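Long-range contacts in probable LRR receptor-like serine/threonine-protein kinase At4g26540 (Arabidopsis thaliana, PDB 5HZ0), which acts as a receptor for RGF peptide hormones that maintain the root stem cell niche, and is represented here by its extracellular leucine-rich repeat domain: residues L500-L505 / L524-F529; N548-R553 / V570-H575; S506-R511 / D528-I533; L453-L458 / F476-L481. The protein carries 5 engineered substitutions. All coordinates share one frame; numbering follows the deposited sequence.

Interaction 1 (L500-L505 / L524-F529); sequences LAKNRL and LGENDF. With NAG (2-acetamido-2-deoxy-beta-D-glucopyranose), chain D.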
# COMPACT_ATOMS: atom_id res chain seq x y z
N LEU A 500 16.60 15.91 -20.18
CA LEU A 500 17.96 16.46 -20.16
C LEU A 500 18.07 17.93 -19.82
O LEU A 500 19.14 18.54 -20.00
CB LEU A 500 18.67 16.17 -21.47
CG LEU A 500 18.75 14.67 -21.72
CD1 LEU A 500 19.29 14.47 -23.11
CD2 LEU A 500 19.64 13.99 -20.66
N ALA A 501 16.95 18.52 -19.41
CA ALA A 501 16.79 19.98 -19.37
C ALA A 501 17.73 20.68 -18.40
O ALA A 501 18.19 20.08 -17.43
CB ALA A 501 15.34 20.35 -19.05
N LYS A 502 18.03 21.94 -18.69
CA LYS A 502 18.95 22.74 -17.88
C LYS A 502 20.35 22.10 -17.77
O LYS A 502 20.84 21.78 -16.68
CB LYS A 502 18.37 23.01 -16.49
CG LYS A 502 18.97 24.24 -15.85
CD LYS A 502 18.37 24.54 -14.49
CE LYS A 502 18.79 25.95 -14.02
NZ LYS A 502 20.24 26.24 -14.25
N ASN A 503 20.99 21.97 -18.92
CA ASN A 503 22.38 21.55 -19.00
C ASN A 503 23.14 22.46 -19.96
O ASN A 503 22.62 23.50 -20.38
CB ASN A 503 22.48 20.07 -19.42
CG ASN A 503 22.25 19.11 -18.25
OD1 ASN A 503 23.06 19.05 -17.34
ND2 ASN A 503 21.15 18.36 -18.27
N ARG A 504 24.38 22.10 -20.23
CA ARG A 504 25.26 22.72 -21.23
C ARG A 504 25.30 21.97 -22.57
O ARG A 504 26.30 22.08 -23.30
CB ARG A 504 26.66 22.95 -20.68
CG ARG A 504 26.71 23.93 -19.52
CD ARG A 504 26.68 25.39 -19.99
NE ARG A 504 25.34 25.92 -20.25
CZ ARG A 504 24.96 26.52 -21.38
NH1 ARG A 504 25.83 26.64 -22.38
NH2 ARG A 504 23.72 26.97 -21.52
N LEU A 505 24.33 21.09 -22.81
CA LEU A 505 24.31 20.25 -24.03
C LEU A 505 24.29 21.07 -25.33
O LEU A 505 23.80 22.20 -25.35
CB LEU A 505 23.15 19.25 -23.97
CG LEU A 505 23.26 18.15 -22.89
CD1 LEU A 505 21.92 17.48 -22.61
CD2 LEU A 505 24.31 17.09 -23.28
N LEU A 524 14.23 18.74 -23.67
CA LEU A 524 15.52 19.32 -24.04
C LEU A 524 15.71 20.78 -23.64
O LEU A 524 16.64 21.43 -24.10
CB LEU A 524 15.80 19.11 -25.53
CG LEU A 524 15.80 17.63 -25.93
CD1 LEU A 524 16.20 17.46 -27.38
CD2 LEU A 524 16.72 16.84 -24.99
N GLY A 525 14.78 21.32 -22.87
CA GLY A 525 14.82 22.73 -22.50
C GLY A 525 16.08 23.23 -21.81
O GLY A 525 16.76 22.48 -21.14
N GLU A 526 16.38 24.52 -22.00
CA GLU A 526 17.53 25.15 -21.36
C GLU A 526 18.85 24.44 -21.62
O GLU A 526 19.51 23.93 -20.71
CB GLU A 526 17.31 25.24 -19.86
CG GLU A 526 16.64 26.48 -19.41
CD GLU A 526 16.53 26.54 -17.91
OE1 GLU A 526 17.44 27.10 -17.28
OE2 GLU A 526 15.54 26.01 -17.36
N ASN A 527 19.25 24.43 -22.88
CA ASN A 527 20.54 23.93 -23.26
C ASN A 527 21.11 24.86 -24.31
O ASN A 527 20.61 25.97 -24.50
CB ASN A 527 20.45 22.48 -23.77
CG ASN A 527 20.46 21.46 -22.64
OD1 ASN A 527 21.51 21.19 -22.05
ND2 ASN A 527 19.30 20.86 -22.34
N ASP A 528 22.21 24.45 -24.91
CA ASP A 528 22.81 25.14 -26.04
C ASP A 528 22.54 24.51 -27.42
O ASP A 528 23.33 24.72 -28.34
CB ASP A 528 24.27 25.48 -25.82
CG ASP A 528 24.72 26.65 -26.66
OD1 ASP A 528 23.90 27.58 -26.86
OD2 ASP A 528 25.88 26.65 -27.13
N PHE A 529 21.53 23.65 -27.54
CA PHE A 529 21.20 23.07 -28.84
C PHE A 529 21.03 24.10 -29.96
O PHE A 529 20.51 25.22 -29.74
CB PHE A 529 19.93 22.23 -28.76
CG PHE A 529 20.07 21.01 -27.91
CD1 PHE A 529 20.88 19.97 -28.31
CD2 PHE A 529 19.40 20.92 -26.71
CE1 PHE A 529 21.01 18.85 -27.53
CE2 PHE A 529 19.54 19.80 -25.91
CZ PHE A 529 20.34 18.76 -26.33
C1 NAG D . 10.22 23.90 -20.80
C2 NAG D . 9.21 24.06 -19.66
C3 NAG D . 9.43 25.36 -18.89
C4 NAG D . 10.89 25.44 -18.41
C5 NAG D . 11.75 25.37 -19.67
C6 NAG D . 13.26 25.49 -19.42
C7 NAG D . 6.81 23.39 -19.77
C8 NAG D . 5.57 23.44 -20.63
N2 NAG D . 7.89 23.99 -20.28
O3 NAG D . 8.53 25.43 -17.82
O4 NAG D . 11.20 26.56 -17.56
O5 NAG D . 11.53 24.14 -20.33
O6 NAG D . 13.70 24.49 -18.53
O7 NAG D . 6.78 22.83 -18.68

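Interaction 2 (N548-R553 / V570-H575); sequences NLSCNR and VLDVSH. With NAG (2-acetamido-2-deoxy-beta-D-glucopyranose), chain D; NAG (2-acetamido-2-deoxy-beta-D-glucopyranose), chain E.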
# COMPACT_ATOMS: atom_id res chain seq x y z
N ASN A 548 9.43 19.56 -25.05
CA ASN A 548 9.96 20.86 -24.67
C ASN A 548 11.31 21.04 -25.35
O ASN A 548 12.27 20.35 -25.03
CB ASN A 548 10.08 20.94 -23.14
CG ASN A 548 10.33 22.35 -22.62
OD1 ASN A 548 10.84 23.21 -23.34
ND2 ASN A 548 9.99 22.56 -21.33
N LEU A 549 11.35 21.91 -26.36
CA LEU A 549 12.58 22.32 -27.02
C LEU A 549 13.08 23.71 -26.60
O LEU A 549 14.04 24.22 -27.16
CB LEU A 549 12.46 22.17 -28.54
CG LEU A 549 12.21 20.72 -29.00
CD1 LEU A 549 12.04 20.63 -30.50
CD2 LEU A 549 13.31 19.73 -28.53
N SER A 550 12.40 24.33 -25.63
CA SER A 550 12.58 25.76 -25.30
C SER A 550 13.97 26.14 -24.78
O SER A 550 14.78 25.27 -24.44
CB SER A 550 11.57 26.21 -24.27
OG SER A 550 11.98 25.76 -22.98
N CYS A 551 14.24 27.44 -24.79
CA CYS A 551 15.49 28.01 -24.29
C CYS A 551 16.76 27.35 -24.85
O CYS A 551 17.70 27.04 -24.13
CB CYS A 551 15.49 28.03 -22.77
SG CYS A 551 13.94 28.65 -22.10
N ASN A 552 16.77 27.16 -26.16
CA ASN A 552 17.94 26.72 -26.91
C ASN A 552 18.20 27.75 -28.01
O ASN A 552 17.63 28.83 -28.00
CB ASN A 552 17.70 25.35 -27.55
CG ASN A 552 17.90 24.20 -26.58
OD1 ASN A 552 18.97 24.02 -26.03
ND2 ASN A 552 16.86 23.40 -26.39
N ARG A 553 19.10 27.42 -28.92
CA ARG A 553 19.34 28.19 -30.15
C ARG A 553 18.71 27.70 -31.47
O ARG A 553 19.26 27.96 -32.53
CB ARG A 553 20.81 28.56 -30.30
CG ARG A 553 21.24 29.58 -29.25
CD ARG A 553 22.71 29.94 -29.37
NE ARG A 553 23.61 28.80 -29.18
CZ ARG A 553 24.36 28.28 -30.14
NH1 ARG A 553 24.32 28.78 -31.37
NH2 ARG A 553 25.16 27.25 -29.88
N VAL A 570 1.32 18.70 -24.97
CA VAL A 570 2.02 19.92 -24.57
C VAL A 570 3.26 20.15 -25.44
O VAL A 570 4.10 19.24 -25.60
CB VAL A 570 2.45 19.86 -23.09
CG1 VAL A 570 3.30 21.08 -22.73
CG2 VAL A 570 1.23 19.75 -22.19
N LEU A 571 3.37 21.34 -26.01
CA LEU A 571 4.53 21.65 -26.84
C LEU A 571 5.07 23.05 -26.52
O LEU A 571 4.34 24.04 -26.58
CB LEU A 571 4.19 21.51 -28.33
CG LEU A 571 5.23 22.02 -29.33
CD1 LEU A 571 6.47 21.14 -29.38
CD2 LEU A 571 4.64 22.15 -30.71
N ASP A 572 6.34 23.11 -26.16
CA ASP A 572 7.04 24.34 -25.85
C ASP A 572 8.34 24.43 -26.66
O ASP A 572 9.31 23.70 -26.40
CB ASP A 572 7.36 24.35 -24.36
CG ASP A 572 7.79 25.71 -23.84
OD1 ASP A 572 8.19 26.56 -24.65
OD2 ASP A 572 7.75 25.92 -22.61
N VAL A 573 8.32 25.30 -27.67
CA VAL A 573 9.46 25.68 -28.50
C VAL A 573 10.03 27.07 -28.17
O VAL A 573 10.92 27.57 -28.85
CB VAL A 573 9.12 25.56 -30.01
CG1 VAL A 573 8.91 24.11 -30.40
CG2 VAL A 573 7.88 26.40 -30.36
N SER A 574 9.49 27.69 -27.14
CA SER A 574 9.73 29.11 -26.85
C SER A 574 11.19 29.44 -26.59
O SER A 574 12.01 28.55 -26.32
CB SER A 574 8.93 29.52 -25.64
OG SER A 574 9.54 28.99 -24.47
N HIS A 575 11.53 30.73 -26.71
CA HIS A 575 12.90 31.21 -26.54
C HIS A 575 13.90 30.51 -27.47
O HIS A 575 14.93 30.00 -27.04
CB HIS A 575 13.36 31.10 -25.09
CG HIS A 575 12.66 32.04 -24.16
ND1 HIS A 575 11.57 31.67 -23.41
CD2 HIS A 575 12.90 33.34 -23.87
CE1 HIS A 575 11.16 32.70 -22.68
NE2 HIS A 575 11.94 33.73 -22.95
C1 NAG D . 10.22 23.90 -20.80
C2 NAG D . 9.21 24.06 -19.66
C3 NAG D . 9.43 25.36 -18.89
C4 NAG D . 10.89 25.44 -18.41
C5 NAG D . 11.75 25.37 -19.67
C6 NAG D . 13.26 25.49 -19.42
C7 NAG D . 6.81 23.39 -19.77
C8 NAG D . 5.57 23.44 -20.63
N2 NAG D . 7.89 23.99 -20.28
O3 NAG D . 8.53 25.43 -17.82
O4 NAG D . 11.20 26.56 -17.56
O5 NAG D . 11.53 24.14 -20.33
O6 NAG D . 13.70 24.49 -18.53
O7 NAG D . 6.78 22.83 -18.68
C1 NAG E . 5.41 28.10 -22.11
C2 NAG E . 6.27 28.30 -20.85
C3 NAG E . 5.91 27.34 -19.72
C4 NAG E . 4.40 27.25 -19.50
C5 NAG E . 3.70 27.03 -20.85
C6 NAG E . 2.19 27.05 -20.74
C7 NAG E . 8.61 28.95 -20.68
C8 NAG E . 10.01 28.75 -21.19
N2 NAG E . 7.67 28.16 -21.20
O3 NAG E . 6.45 27.84 -18.53
O4 NAG E . 4.10 26.25 -18.54
O5 NAG E . 4.06 28.08 -21.73
O6 NAG E . 1.76 28.35 -20.38
O7 NAG E . 8.35 29.78 -19.81

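Interaction 3 (S506-R511 / D528-I533); sequences SGEIPR and DFSGEI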
# COMPACT_ATOMS: atom_id res chain seq x y z
N SER A 506 24.84 20.51 -26.41
CA SER A 506 25.03 21.25 -27.67
C SER A 506 25.00 20.37 -28.93
O SER A 506 24.83 19.14 -28.86
CB SER A 506 26.35 22.04 -27.64
OG SER A 506 27.47 21.17 -27.60
N GLY A 507 25.18 21.01 -30.08
CA GLY A 507 25.07 20.32 -31.36
C GLY A 507 23.63 20.15 -31.83
O GLY A 507 22.70 20.71 -31.24
N GLU A 508 23.45 19.41 -32.91
CA GLU A 508 22.12 19.08 -33.41
C GLU A 508 21.48 17.99 -32.58
O GLU A 508 22.16 17.29 -31.84
CB GLU A 508 22.18 18.61 -34.87
CG GLU A 508 21.64 19.59 -35.89
CD GLU A 508 22.70 20.56 -36.36
OE1 GLU A 508 23.42 21.10 -35.50
OE2 GLU A 508 22.82 20.77 -37.59
N ILE A 509 20.17 17.87 -32.69
CA ILE A 509 19.47 16.69 -32.22
C ILE A 509 19.69 15.59 -33.25
O ILE A 509 19.27 15.73 -34.40
CB ILE A 509 17.97 16.97 -32.07
CG1 ILE A 509 17.74 17.99 -30.95
CG2 ILE A 509 17.22 15.67 -31.77
CD1 ILE A 509 16.32 18.52 -30.93
N PRO A 510 20.37 14.50 -32.85
CA PRO A 510 20.69 13.40 -33.77
C PRO A 510 19.41 12.77 -34.28
O PRO A 510 18.49 12.57 -33.50
CB PRO A 510 21.44 12.40 -32.88
CG PRO A 510 21.02 12.72 -31.48
CD PRO A 510 20.81 14.22 -31.47
N ARG A 511 19.36 12.46 -35.57
CA ARG A 511 18.17 11.86 -36.18
C ARG A 511 17.86 10.49 -35.60
O ARG A 511 16.73 10.00 -35.71
CB ARG A 511 18.36 11.77 -37.70
CG ARG A 511 18.95 13.03 -38.30
CD ARG A 511 18.91 13.03 -39.81
NE ARG A 511 19.31 14.35 -40.32
CZ ARG A 511 18.50 15.41 -40.37
NH1 ARG A 511 17.24 15.32 -39.95
NH2 ARG A 511 18.96 16.56 -40.84
N ASP A 528 22.21 24.45 -24.91
CA ASP A 528 22.81 25.14 -26.04
C ASP A 528 22.54 24.51 -27.42
O ASP A 528 23.33 24.72 -28.34
CB ASP A 528 24.27 25.48 -25.82
CG ASP A 528 24.72 26.65 -26.66
OD1 ASP A 528 23.90 27.58 -26.86
OD2 ASP A 528 25.88 26.65 -27.13
N PHE A 529 21.53 23.65 -27.54
CA PHE A 529 21.20 23.07 -28.84
C PHE A 529 21.03 24.10 -29.96
O PHE A 529 20.51 25.22 -29.74
CB PHE A 529 19.93 22.23 -28.76
CG PHE A 529 20.07 21.01 -27.91
CD1 PHE A 529 20.88 19.97 -28.31
CD2 PHE A 529 19.40 20.92 -26.71
CE1 PHE A 529 21.01 18.85 -27.53
CE2 PHE A 529 19.54 19.80 -25.91
CZ PHE A 529 20.34 18.76 -26.33
N SER A 530 21.48 23.72 -31.15
CA SER A 530 21.50 24.63 -32.29
C SER A 530 21.07 23.90 -33.54
O SER A 530 20.75 22.71 -33.49
CB SER A 530 22.91 25.20 -32.50
OG SER A 530 23.81 24.19 -32.93
N GLY A 531 21.06 24.62 -34.66
CA GLY A 531 20.68 24.04 -35.92
C GLY A 531 19.18 23.83 -36.02
O GLY A 531 18.40 24.45 -35.29
N GLU A 532 18.78 22.95 -36.92
CA GLU A 532 17.37 22.76 -37.20
C GLU A 532 16.80 21.58 -36.47
O GLU A 532 17.43 20.54 -36.38
CB GLU A 532 17.15 22.55 -38.69
CG GLU A 532 17.30 23.80 -39.51
CD GLU A 532 16.95 23.57 -40.97
OE1 GLU A 532 17.60 22.71 -41.61
OE2 GLU A 532 16.00 24.23 -41.46
N ILE A 533 15.60 21.78 -35.94
CA ILE A 533 14.83 20.69 -35.39
C ILE A 533 14.65 19.71 -36.53
O ILE A 533 14.05 20.04 -37.55
CB ILE A 533 13.43 21.17 -34.95
CG1 ILE A 533 13.50 22.44 -34.08
CG2 ILE A 533 12.70 20.06 -34.23
CD1 ILE A 533 12.11 22.98 -33.67

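Interaction 4 (L453-L458 / F476-L481); sequences LHTNSL and FSDNAL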
# COMPACT_ATOMS: atom_id res chain seq x y z
N LEU A 453 18.93 11.39 -11.84
CA LEU A 453 20.10 12.14 -11.37
C LEU A 453 19.94 13.69 -11.22
O LEU A 453 20.93 14.40 -11.03
CB LEU A 453 21.35 11.79 -12.19
CG LEU A 453 21.69 10.29 -12.27
CD1 LEU A 453 23.04 10.04 -12.97
CD2 LEU A 453 21.65 9.64 -10.90
N HIS A 454 18.72 14.21 -11.39
CA HIS A 454 18.54 15.66 -11.53
C HIS A 454 19.01 16.53 -10.35
O HIS A 454 19.02 16.09 -9.21
CB HIS A 454 17.11 16.02 -11.97
CG HIS A 454 16.10 16.06 -10.87
ND1 HIS A 454 15.17 15.05 -10.67
CD2 HIS A 454 15.84 16.99 -9.92
CE1 HIS A 454 14.40 15.35 -9.65
NE2 HIS A 454 14.78 16.52 -9.17
N THR A 455 19.42 17.77 -10.64
CA THR A 455 19.89 18.69 -9.61
C THR A 455 21.12 18.18 -8.86
O THR A 455 21.10 17.85 -7.67
CB THR A 455 18.74 19.11 -8.65
OG1 THR A 455 17.68 19.68 -9.43
CG2 THR A 455 19.21 20.15 -7.63
N ASN A 456 22.21 18.10 -9.61
CA ASN A 456 23.52 17.83 -9.06
C ASN A 456 24.50 18.64 -9.88
O ASN A 456 24.10 19.49 -10.67
CB ASN A 456 23.85 16.35 -9.16
CG ASN A 456 23.10 15.52 -8.14
OD1 ASN A 456 23.44 15.54 -6.96
ND2 ASN A 456 22.07 14.80 -8.58
N SER A 457 25.77 18.41 -9.65
CA SER A 457 26.85 19.00 -10.41
C SER A 457 27.44 18.08 -11.47
O SER A 457 28.63 18.18 -11.80
CB SER A 457 27.88 19.64 -9.50
OG SER A 457 27.24 20.72 -8.83
N LEU A 458 26.68 17.06 -11.86
CA LEU A 458 27.17 16.11 -12.86
C LEU A 458 27.73 16.81 -14.10
O LEU A 458 27.16 17.78 -14.58
CB LEU A 458 26.06 15.13 -13.25
CG LEU A 458 25.68 14.18 -12.12
CD1 LEU A 458 24.70 13.16 -12.60
CD2 LEU A 458 26.95 13.52 -11.62
N PHE A 476 18.20 13.61 -16.15
CA PHE A 476 19.52 14.21 -15.90
C PHE A 476 19.45 15.73 -15.74
O PHE A 476 20.47 16.43 -15.77
CB PHE A 476 20.56 13.80 -16.95
CG PHE A 476 20.80 12.31 -17.02
CD1 PHE A 476 20.44 11.47 -15.97
CD2 PHE A 476 21.40 11.74 -18.14
CE1 PHE A 476 20.66 10.11 -16.04
CE2 PHE A 476 21.61 10.38 -18.21
CZ PHE A 476 21.25 9.57 -17.16
N SER A 477 18.24 16.26 -15.67
CA SER A 477 18.07 17.71 -15.69
C SER A 477 18.77 18.42 -14.55
O SER A 477 19.02 17.85 -13.51
CB SER A 477 16.58 18.09 -15.74
OG SER A 477 15.89 17.61 -14.61
N ASP A 478 19.09 19.69 -14.80
CA ASP A 478 19.75 20.54 -13.81
C ASP A 478 21.12 19.99 -13.42
O ASP A 478 21.38 19.65 -12.28
CB ASP A 478 18.84 20.70 -12.59
CG ASP A 478 19.21 21.87 -11.75
OD1 ASP A 478 19.99 22.71 -12.24
OD2 ASP A 478 18.72 21.94 -10.60
N ASN A 479 22.00 19.93 -14.41
CA ASN A 479 23.39 19.56 -14.20
C ASN A 479 24.27 20.46 -15.08
O ASN A 479 23.80 21.46 -15.64
CB ASN A 479 23.65 18.06 -14.51
CG ASN A 479 23.17 17.13 -13.39
OD1 ASN A 479 23.76 17.08 -12.31
ND2 ASN A 479 22.11 16.38 -13.65
N ALA A 480 25.56 20.15 -15.12
CA ALA A 480 26.52 20.76 -16.05
C ALA A 480 26.91 19.91 -17.28
O ALA A 480 27.98 20.12 -17.85
CB ALA A 480 27.72 21.34 -15.33
N LEU A 481 26.13 18.87 -17.59
CA LEU A 481 26.43 17.98 -18.73
C LEU A 481 26.71 18.73 -20.05
O LEU A 481 26.08 19.75 -20.35
CB LEU A 481 25.29 16.98 -18.95
CG LEU A 481 25.00 15.94 -17.85
CD1 LEU A 481 23.89 14.99 -18.28
CD2 LEU A 481 26.26 15.16 -17.45

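Interaction 1 (L500-L505 / L524-F529)
The side chain of N527 runs alongside that of L505, both pointing the same way, and both ends of its carboxamide bond to the neighbouring turn. A chi1 of -84°, with CG anti to the carbonyl carbon, lets the amide span the two loops. N527 ND2 donates to L500 O at 3.3 Å in an almost straight bond with the acceptor in the amide plane, and also to L524 O in its own segment. N503 ND2 meets L500 O as well, at 2.7 Å and from the opposite face of that carbonyl. N527 OD1 accepts from L505 N at 2.9 Å. An alanine in place of N527 would probably leave L505 N without this acceptor and take a donor from both L500 O and L524 O. K502 and E526 also lie side by side: E526 OE1 rests 3.5 Å from K502 CG, but 4.2 Å from K502 NZ, beyond a salt bridge. Instead, NAG O6 of chain D donates to E526 OE2 at 2.7 Å. L500 CD1 packs beside L524 CD2 at 4.0 Å. K502 N, N503 N and D528 N bond to G525 O, E526 O and L505 O, respectively; the buried asparagine amides supplement these backbone bonds.

Interaction 2 (N548-R553 / V570-H575)
D572 OD2, beside the glycosylated N548, is gripped by the N-H groups of two N-acetylglucosamines. One sugar is covalently bound through its C1 to N548 ND2 and gives its N2 hydrogen to D572 OD2 at 3.0 Å; N2 of the second reaches D572 OD2 at 2.6 Å. The other carboxylate oxygen, D572 OD1, accepts from S574 OG on its syn lone pair and from S574 N nearly head-on, forming an Asx turn. N548 builds the same turn: its OD1 takes S550 OG at 2.8 Å and S550 N at 3.0 Å. Both N548 and D572 hold CG anti to the backbone N (chi1 -168° and -167°), which sets each OD1 to meet the serine two residues on. An alanine at D572 would probably leave both sugar N-H groups without this acceptor and S574 freer to turn. Between the backbones, L549 N bonds to D572 O at 2.7 Å and C551 N to S574 O at 2.9 Å. Farther along, C551 SG lies obliquely to the H575 ring, which stacks on Y598. The parallel bridge of N548 with D572, leading into matching turns, is characteristic of successive coils in a leucine-rich repeat solenoid, here carrying an N-L-S glycosylation sequon.

Interaction 3 (S506-R511 / D528-I533)
S530 N donates to G507 O at 3.2 Å, a nearly straight bond (172°) whose donor stands above the carbonyl plane. The same G507 O lies in the plane of the F529 ring at its edge, 3.5 Å from CD1. F529 has CG anti to the carbonyl carbon (chi1 -66°), which brings the ring to the G507 carbonyl. Next to it, E508 bends at chi2 (88°) to lay its carboxylate along the 528-533 segment: E508 OE1 is 4.0 Å from G531 CA and 3.7 Å from S530 O, two oxygens beside each other without a hydrogen bond. G531 has a positive phi, which favours glycine, and a CB on G507 would jam against the carbonyl before it. The second shell comes from neighbouring turns. N552 OD1 accepts from F529 N, while F554 packs against both F529 and I509. R553 pairs with the D528 carboxylate in a salt bridge, and S506 is joined through its backbone to S483. LSGEIP, starting at L505, matches the plant-specific LxGxIP signature, and FSGEIP follows it with F529 in the leucine position. With a single backbone hydrogen bond between them, the segments are probably positioned in good part by the adjoining coils.

Interaction 4 (L453-L458 / F476-L481)
The asparagine ladder of the leucine-rich repeat solenoid continues here, with N479 bonded both to its own turn and to the preceding one around N456. N479 ND2 donates to F476 O at 2.7 Å, and more weakly to L453 O at 3.5 Å, while N456 ND2 reaches that same L453 O at 2.7 Å. Each amide is set by a chi1 near -76° that leaves CG anti to the carbonyl carbon. On its other end, N479 OD1 accepts from L458 N at 3.0 Å and weakly from N456 N, and the N479 side chain lies alongside L458, both pointing the same way. The ladder runs on in either direction: N503 ND2 also donates to F476 O, and N456 OD1 accepts from L434 N. The main chains add direct bonds between the coils, T455 N to S477 O, N456 N to D478 O and A480 N to L458 O. Toward the interior, L453 and the F476 ring stand side by side, with L453 CD1 at 3.9 Å from F476 CE1, and L458 CB meets L481 CD2. At the other end of the turn, H454 CB packs 3.3 Å from S477 OG; the polar tips of these two residues are bonded to D452 and D475, respectively. At the rim of the turn, the side chains of T455 and D478 cross obliquely, and T455 OG1 donates to D478 OD2 at 2.7 Å, arriving on the anti side of the carboxylate and 16° out of its plane.

How the interactions relate
From the N terminus, interaction 4 closes first, joining coils of predicted repeats 20 and 21. Interactions 1 and 3 follow and interleave: 500-505 and 506-511 run consecutively, and their partners 524-529 and 528-533 overlap at D528 and F529, so the same two predicted repeats, 22 and 23, are tied twice. Interaction 2 then opens and closes on predicted repeats 24 and 25. Neighbouring contacts connect directly. A501 O probably accepts from D478 N, linking interaction 1 to interaction 4, and R553 joins interaction 2 to the shared D528 by a salt bridge. I509 of interaction 3 packs on L524 of interaction 1, and one N-acetylglucosamine touches interactions 1 and 2.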